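PDB 5M3C: diguanylate cyclase from Pseudomonas aeruginosa, which combines a GGDEF-family domain and an EAL-family domain in one chain, binding calcium in both and guanosine-5'-triphosphate in the first. Local coordinates for residues 14-17 with 18-22; 281-284 with 285-289. All coordinates share one frame; numbering follows the deposited sequence.

In the fold
Interactions 1 and 2 each lie within a single helix, in the GGDEF and the EAL domain respectively. Interaction 1 comes first in sequence, on helix 14-31 of the GGDEF domain, whose side chains rest on strands 77-82 and 85-90 of that domain's sheet. Interaction 2 follows in the EAL domain, on helix 280-291, set against strand 298-303 and helices 238-259 and 312-324. Their centres lie about 57 Å apart, on opposite sides of the chain's centre, and their nearest atoms are about 42 Å from each other. They share neither a helix nor a sheet: each contact is local to one helix of its own domain, and neither spans the two domains of this elongated chain.

Interaction 1: 14-17 with 18-22; sequences RLLF and ESRLN
Arg14 and Glu18 lie side by side, one turn apart, at the start of helix 14-31, an i to i+4 salt bridge on a helix of the GGDEF domain. Glu18 can be followed outward. Its CB rests 3.3 Å from Arg14 O, the carbonyl that also accepts Glu18 N in an ordinary helical bond. CG turns away from its own carbonyl carbon (chi1 -78°) and stays close to that same Arg14 O. The chain then runs extended alongside the arginine, both pointing the same way, until Glu18 OE2 meets Arg14 NH2 at 2.6 Å. The oxygen arrives at the guanidinium edge, near its plane, although the carboxylate plane is turned 41° from it.

On another side of the helix, Leu16 O accepts two donors from the same face of its carbonyl plane: Arg20 N at 3.3 Å and Ser19 OG at 3.1 Å. A chi1 of 81° sets Ser19 OG between its backbone N and carbonyl carbon, from where it reaches Leu16 O. Leu16 also meets the bent Arg20 chain, with Leu16 CD1 3.7 Å from Arg20 CD.

The buried side is apolar. Phe17 and Leu21 run side by side in the same direction and both touch Leu89 of strand 85-90; Phe17 also touches Ile87 of that strand and Ala79 of strand 77-82. Their own contact is made between Phe17 CE2 and Leu21 CD2, 4.1 Å apart.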
ATOM      1  N   ARG B  14      10.976 -42.000 -10.363  1.00 56.93           N
ATOM      2  CA  ARG B  14      12.187 -41.746  -9.585  1.00 56.78           C
ATOM      3  C   ARG B  14      13.206 -42.881  -9.667  1.00 56.25           C
ATOM      4  O   ARG B  14      14.409 -42.639  -9.595  1.00 56.06           O
ATOM      5  CB  ARG B  14      11.841 -41.443  -8.126  1.00 57.36           C
ATOM      6  CG  ARG B  14      11.304 -42.619  -7.334  1.00 58.90           C
ATOM      7  CD  ARG B  14      11.016 -42.211  -5.898  1.00 59.94           C
ATOM      8  NE  ARG B  14      10.854 -43.366  -5.018  1.00 61.63           N
ATOM      9  CZ  ARG B  14      11.865 -44.066  -4.509  1.00 61.77           C
ATOM     10  NH1 ARG B  14      11.620 -45.102  -3.718  1.00 61.70           N
ATOM     11  NH2 ARG B  14      13.121 -43.738  -4.790  1.00 61.76           N
ATOM     12  N   LEU B  15      12.734 -44.113  -9.819  1.00 55.92           N
ATOM     13  CA  LEU B  15      13.646 -45.241  -9.951  1.00 55.64           C
ATOM     14  C   LEU B  15      14.524 -45.055 -11.182  1.00 54.75           C
ATOM     15  O   LEU B  15      15.747 -45.156 -11.097  1.00 53.73           O
ATOM     16  CB  LEU B  15      12.881 -46.566 -10.025  1.00 57.08           C
ATOM     17  CG  LEU B  15      12.198 -47.020  -8.727  1.00 58.59           C
ATOM     18  CD1 LEU B  15      11.595 -48.408  -8.892  1.00 59.20           C
ATOM     19  CD2 LEU B  15      13.163 -47.004  -7.549  1.00 58.27           C
ATOM     20  N   LEU B  16      13.901 -44.765 -12.320  1.00 54.98           N
ATOM     21  CA  LEU B  16      14.636 -44.571 -13.570  1.00 54.68           C
ATOM     22  C   LEU B  16      15.550 -43.352 -13.479  1.00 53.54           C
ATOM     23  O   LEU B  16      16.677 -43.360 -13.982  1.00 52.52           O
ATOM     24  CB  LEU B  16      13.669 -44.410 -14.746  1.00 55.45           C
ATOM     25  CG  LEU B  16      14.330 -44.128 -16.099  1.00 56.75           C
ATOM     26  CD1 LEU B  16      15.467 -45.105 -16.375  1.00 57.31           C
ATOM     27  CD2 LEU B  16      13.301 -44.178 -17.218  1.00 56.92           C
ATOM     28  N   PHE B  17      15.046 -42.304 -12.837  1.00 52.07           N
ATOM     29  CA  PHE B  17      15.825 -41.093 -12.598  1.00 51.23           C
ATOM     30  C   PHE B  17      17.083 -41.398 -11.790  1.00 51.69           C
ATOM     31  O   PHE B  17      18.174 -40.905 -12.101  1.00 52.07           O
ATOM     32  CB  PHE B  17      14.965 -40.067 -11.859  1.00 49.50           C
ATOM     33  CG  PHE B  17      15.722 -38.851 -11.411  1.00 48.04           C
ATOM     34  CD1 PHE B  17      15.994 -37.824 -12.298  1.00 47.13           C
ATOM     35  CD2 PHE B  17      16.159 -38.734 -10.102  1.00 46.91           C
ATOM     36  CE1 PHE B  17      16.691 -36.703 -11.888  1.00 46.23           C
ATOM     37  CE2 PHE B  17      16.855 -37.616  -9.687  1.00 45.83           C
ATOM     38  CZ  PHE B  17      17.122 -36.599 -10.581  1.00 45.58           C
ATOM     39  N   GLU B  18      16.923 -42.221 -10.758  1.00 52.92           N
ATOM     40  CA  GLU B  18      18.024 -42.574  -9.865  1.00 54.26           C
ATOM     41  C   GLU B  18      19.190 -43.252 -10.590  1.00 53.60           C
ATOM     42  O   GLU B  18      20.351 -42.927 -10.333  1.00 51.94           O
ATOM     43  CB  GLU B  18      17.523 -43.465  -8.718  1.00 55.67           C
ATOM     44  CG  GLU B  18      16.806 -42.696  -7.615  1.00 56.27           C
ATOM     45  CD  GLU B  18      16.365 -43.575  -6.460  1.00 57.02           C
ATOM     46  OE1 GLU B  18      16.940 -44.671  -6.280  1.00 58.33           O
ATOM     47  OE2 GLU B  18      15.444 -43.162  -5.723  1.00 56.82           O
ATOM     48  N   SER B  19      18.883 -44.187 -11.487  1.00 53.32           N
ATOM     49  CA  SER B  19      19.925 -44.905 -12.221  1.00 53.65           C
ATOM     50  C   SER B  19      20.676 -43.942 -13.134  1.00 52.92           C
ATOM     51  O   SER B  19      21.908 -44.004 -13.248  1.00 53.43           O
ATOM     52  CB  SER B  19      19.326 -46.051 -13.046  1.00 54.02           C
ATOM     53  OG  SER B  19      18.786 -45.578 -14.267  1.00 55.13           O
ATOM     54  N   ARG B  20      19.927 -43.047 -13.773  1.00 51.05           N
ATOM     55  CA  ARG B  20      20.513 -42.065 -14.678  1.00 50.41           C
ATOM     56  C   ARG B  20      21.312 -41.013 -13.920  1.00 50.20           C
ATOM     57  O   ARG B  20      22.267 -40.449 -14.456  1.00 50.53           O
ATOM     58  CB  ARG B  20      19.430 -41.417 -15.539  1.00 49.92           C
ATOM     59  CG  ARG B  20      19.060 -42.275 -16.736  1.00 50.63           C
ATOM     60  CD  ARG B  20      17.596 -42.161 -17.122  1.00 50.58           C
ATOM     61  NE  ARG B  20      17.347 -41.052 -18.033  1.00 50.04           N
ATOM     62  CZ  ARG B  20      16.354 -41.020 -18.915  1.00 49.87           C
ATOM     63  NH1 ARG B  20      15.516 -42.042 -19.016  1.00 50.31           N
ATOM     64  NH2 ARG B  20      16.202 -39.969 -19.701  1.00 50.56           N
ATOM     65  N   LEU B  21      20.929 -40.755 -12.674  1.00 50.17           N
ATOM     66  CA  LEU B  21      21.719 -39.876 -11.818  1.00 50.08           C
ATOM     67  C   LEU B  21      22.996 -40.587 -11.372  1.00 50.65           C
ATOM     68  O   LEU B  21      24.087 -40.008 -11.402  1.00 50.44           O
ATOM     69  CB  LEU B  21      20.910 -39.431 -10.598  1.00 49.83           C
ATOM     70  CG  LEU B  21      21.656 -38.583  -9.562  1.00 49.46           C
ATOM     71  CD1 LEU B  21      22.360 -37.397 -10.206  1.00 49.34           C
ATOM     72  CD2 LEU B  21      20.699 -38.104  -8.485  1.00 49.43           C
ATOM     73  N   ASN B  22      22.852 -41.845 -10.962  1.00 50.87           N
ATOM     74  CA  ASN B  22      23.995 -42.661 -10.566  1.00 51.33           C
ATOM     75  C   ASN B  22      25.012 -42.769 -11.695  1.00 52.50           C
ATOM     76  O   ASN B  22      26.208 -42.574 -11.477  1.00 52.44           O
ATOM     77  CB  ASN B  22      23.542 -44.058 -10.136  1.00 51.09           C
ATOM     78  CG  ASN B  22      23.055 -44.098  -8.700  1.00 50.60           C
ATOM     79  OD1 ASN B  22      23.413 -43.247  -7.885  1.00 49.94           O
ATOM     80  ND2 ASN B  22      22.238 -45.097  -8.382  1.00 50.49           N
TER

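Interaction 2: 281-284 with 285-289; sequences IERL and EQLLE
Arg283 lays its guanidinium across Leu287, one turn further along helix 280-291, so that Leu287 CD2 sits over one face of the flat group, displaced toward its rim. The nearest side-chain pair is Arg283 NH2 and Leu287 CD2 at 3.2 Å, with Arg283 CZ 3.5 Å from the same methyl. Closer to the backbone, Arg283 CD meets Leu287 CG at 3.9 Å. Arg283 CG starts opposite the backbone N (chi1 160°), and bends at the next two torsions carry the chain obliquely over the leucine. The polar end is anchored elsewhere: Arg283 NH1 forms a salt bridge with Asp243 OD2. That bridge joins helix 280-291 to helix 238-259, as does Leu287 by touching Leu246 and Glu247; the overlap itself only sets Arg283 alongside Leu287.

Beneath the side chains, Leu287 N donates to Arg283 O at 3.0 Å and Leu288 N to Leu284 O at 3.1 Å, the latter with a C=O...N angle of 160°. Leu288 CG and CD1 lie against that same Leu284 carbonyl, while Leu284 CD2 and Leu288 CD1 approach to 4.5 Å. Both leucines reach Leu298, and Leu284 also meets Leu321 of helix 312-324. With leucines turned inward and Glu282, Glu285 and Gln286 exposed, this is an amphipathic helix packed against strand 298-303, on the outside of the TIM-barrel-like fold known for EAL domains.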
ATOM      1  N   ILE B 281     -18.260 -12.585  13.694  1.00 84.70           N
ATOM      2  CA  ILE B 281     -19.195 -11.910  14.594  1.00 85.32           C
ATOM      3  C   ILE B 281     -20.119 -12.910  15.286  1.00 86.15           C
ATOM      4  O   ILE B 281     -20.368 -12.805  16.488  1.00 86.42           O
ATOM      5  CB  ILE B 281     -20.060 -10.869  13.858  1.00 84.80           C
ATOM      6  CG1 ILE B 281     -19.177  -9.897  13.072  1.00 84.80           C
ATOM      7  CG2 ILE B 281     -20.930 -10.116  14.855  1.00 84.46           C
ATOM      8  CD1 ILE B 281     -19.942  -8.784  12.388  1.00 85.02           C
ATOM      9  N   GLU B 282     -20.629 -13.873  14.523  1.00 85.33           N
ATOM     10  CA  GLU B 282     -21.527 -14.884  15.074  1.00 83.64           C
ATOM     11  C   GLU B 282     -20.804 -15.669  16.158  1.00 79.67           C
ATOM     12  O   GLU B 282     -21.337 -15.899  17.243  1.00 78.27           O
ATOM     13  CB  GLU B 282     -22.009 -15.841  13.977  1.00 86.44           C
ATOM     14  CG  GLU B 282     -23.227 -15.357  13.200  1.00 87.66           C
ATOM     15  CD  GLU B 282     -22.948 -14.148  12.324  1.00 88.42           C
ATOM     16  OE1 GLU B 282     -23.883 -13.698  11.628  1.00 88.61           O
ATOM     17  OE2 GLU B 282     -21.803 -13.646  12.325  1.00 89.44           O
ATOM     18  N   ARG B 283     -19.577 -16.067  15.844  1.00 76.81           N
ATOM     19  CA  ARG B 283     -18.747 -16.835  16.759  1.00 74.80           C
ATOM     20  C   ARG B 283     -18.335 -16.019  17.979  1.00 72.16           C
ATOM     21  O   ARG B 283     -18.356 -16.515  19.102  1.00 71.83           O
ATOM     22  CB  ARG B 283     -17.497 -17.324  16.031  1.00 74.63           C
ATOM     23  CG  ARG B 283     -16.350 -17.696  16.952  1.00 74.86           C
ATOM     24  CD  ARG B 283     -16.770 -18.727  17.984  1.00 74.62           C
ATOM     25  NE  ARG B 283     -15.669 -19.628  18.300  1.00 74.66           N
ATOM     26  CZ  ARG B 283     -15.714 -20.578  19.227  1.00 74.96           C
ATOM     27  NH1 ARG B 283     -14.655 -21.346  19.431  1.00 75.16           N
ATOM     28  NH2 ARG B 283     -16.811 -20.761  19.952  1.00 74.98           N
ATOM     29  N   LEU B 284     -17.941 -14.774  17.753  1.00 70.14           N
ATOM     30  CA  LEU B 284     -17.516 -13.914  18.847  1.00 69.18           C
ATOM     31  C   LEU B 284     -18.619 -13.763  19.880  1.00 68.10           C
ATOM     32  O   LEU B 284     -18.385 -13.890  21.080  1.00 67.96           O
ATOM     33  CB  LEU B 284     -17.107 -12.538  18.325  1.00 69.90           C
ATOM     34  CG  LEU B 284     -15.638 -12.196  18.554  1.00 70.02           C
ATOM     35  CD1 LEU B 284     -15.291 -10.864  17.911  1.00 70.69           C
ATOM     36  CD2 LEU B 284     -15.343 -12.167  20.046  1.00 69.82           C
ATOM     37  N   GLU B 285     -19.833 -13.549  19.411  1.00 67.28           N
ATOM     38  CA  GLU B 285     -20.960 -13.342  20.297  1.00 65.64           C
ATOM     39  C   GLU B 285     -21.129 -14.561  21.144  1.00 68.44           C
ATOM     40  O   GLU B 285     -21.191 -14.481  22.346  1.00 69.61           O
ATOM     41  CB  GLU B 285     -22.198 -13.169  19.428  1.00 30.00           C
ATOM     42  CG  GLU B 285     -23.465 -12.705  20.112  1.00 30.00           C
ATOM     43  CD  GLU B 285     -24.572 -12.390  19.124  1.00 30.00           C
ATOM     44  OE1 GLU B 285     -25.745 -12.556  19.467  1.00 30.00           O
ATOM     45  OE2 GLU B 285     -24.278 -11.981  17.999  1.00 30.00           O
ATOM     46  N   GLN B 286     -21.050 -15.745  20.564  1.00 71.32           N
ATOM     47  CA  GLN B 286     -21.210 -16.925  21.391  1.00 73.27           C
ATOM     48  C   GLN B 286     -20.154 -17.005  22.422  1.00 74.15           C
ATOM     49  O   GLN B 286     -20.424 -17.336  23.552  1.00 74.22           O
ATOM     50  CB  GLN B 286     -21.092 -18.179  20.583  1.00 30.00           C
ATOM     51  CG  GLN B 286     -21.918 -18.138  19.334  1.00 30.00           C
ATOM     52  CD  GLN B 286     -22.229 -19.516  18.827  1.00 30.00           C
ATOM     53  OE1 GLN B 286     -21.479 -20.466  19.079  1.00 30.00           O
ATOM     54  NE2 GLN B 286     -23.340 -19.642  18.113  1.00 30.00           N
ATOM     55  N   LEU B 287     -18.934 -16.696  22.041  1.00 75.82           N
ATOM     56  CA  LEU B 287     -17.843 -16.799  23.015  1.00 77.08           C
ATOM     57  C   LEU B 287     -18.084 -15.954  24.256  1.00 78.75           C
ATOM     58  O   LEU B 287     -17.729 -16.348  25.369  1.00 79.04           O
ATOM     59  CB  LEU B 287     -16.515 -16.382  22.382  1.00 76.81           C
ATOM     60  CG  LEU B 287     -15.824 -17.431  21.511  1.00 76.62           C
ATOM     61  CD1 LEU B 287     -14.433 -16.957  21.130  1.00 76.64           C
ATOM     62  CD2 LEU B 287     -15.753 -18.767  22.234  1.00 76.69           C
ATOM     63  N   LEU B 288     -18.678 -14.784  24.052  1.00 81.71           N
ATOM     64  CA  LEU B 288     -18.955 -13.846  25.134  1.00 83.73           C
ATOM     65  C   LEU B 288     -20.094 -14.364  25.999  1.00 84.60           C
ATOM     66  O   LEU B 288     -20.021 -14.372  27.231  1.00 83.00           O
ATOM     67  CB  LEU B 288     -19.345 -12.498  24.537  1.00 83.97           C
ATOM     68  CG  LEU B 288     -18.274 -11.919  23.613  1.00 84.69           C
ATOM     69  CD1 LEU B 288     -18.880 -11.000  22.563  1.00 84.88           C
ATOM     70  CD2 LEU B 288     -17.217 -11.206  24.443  1.00 84.88           C
ATOM     71  N   GLU B 289     -21.148 -14.794  25.318  1.00 86.18           N
ATOM     72  CA  GLU B 289     -22.330 -15.362  25.944  1.00 87.12           C
ATOM     73  C   GLU B 289     -21.973 -16.533  26.861  1.00 84.75           C
ATOM     74  O   GLU B 289     -22.494 -16.641  27.972  1.00 84.36           O
ATOM     75  CB  GLU B 289     -23.309 -15.796  24.844  1.00 89.84           C
ATOM     76  CG  GLU B 289     -24.020 -17.120  25.076  1.00 91.67           C
ATOM     77  CD  GLU B 289     -24.538 -17.728  23.785  1.00 93.10           C
ATOM     78  OE1 GLU B 289     -24.552 -18.973  23.677  1.00 94.05           O
ATOM     79  OE2 GLU B 289     -24.921 -16.963  22.873  1.00 93.73           O
TER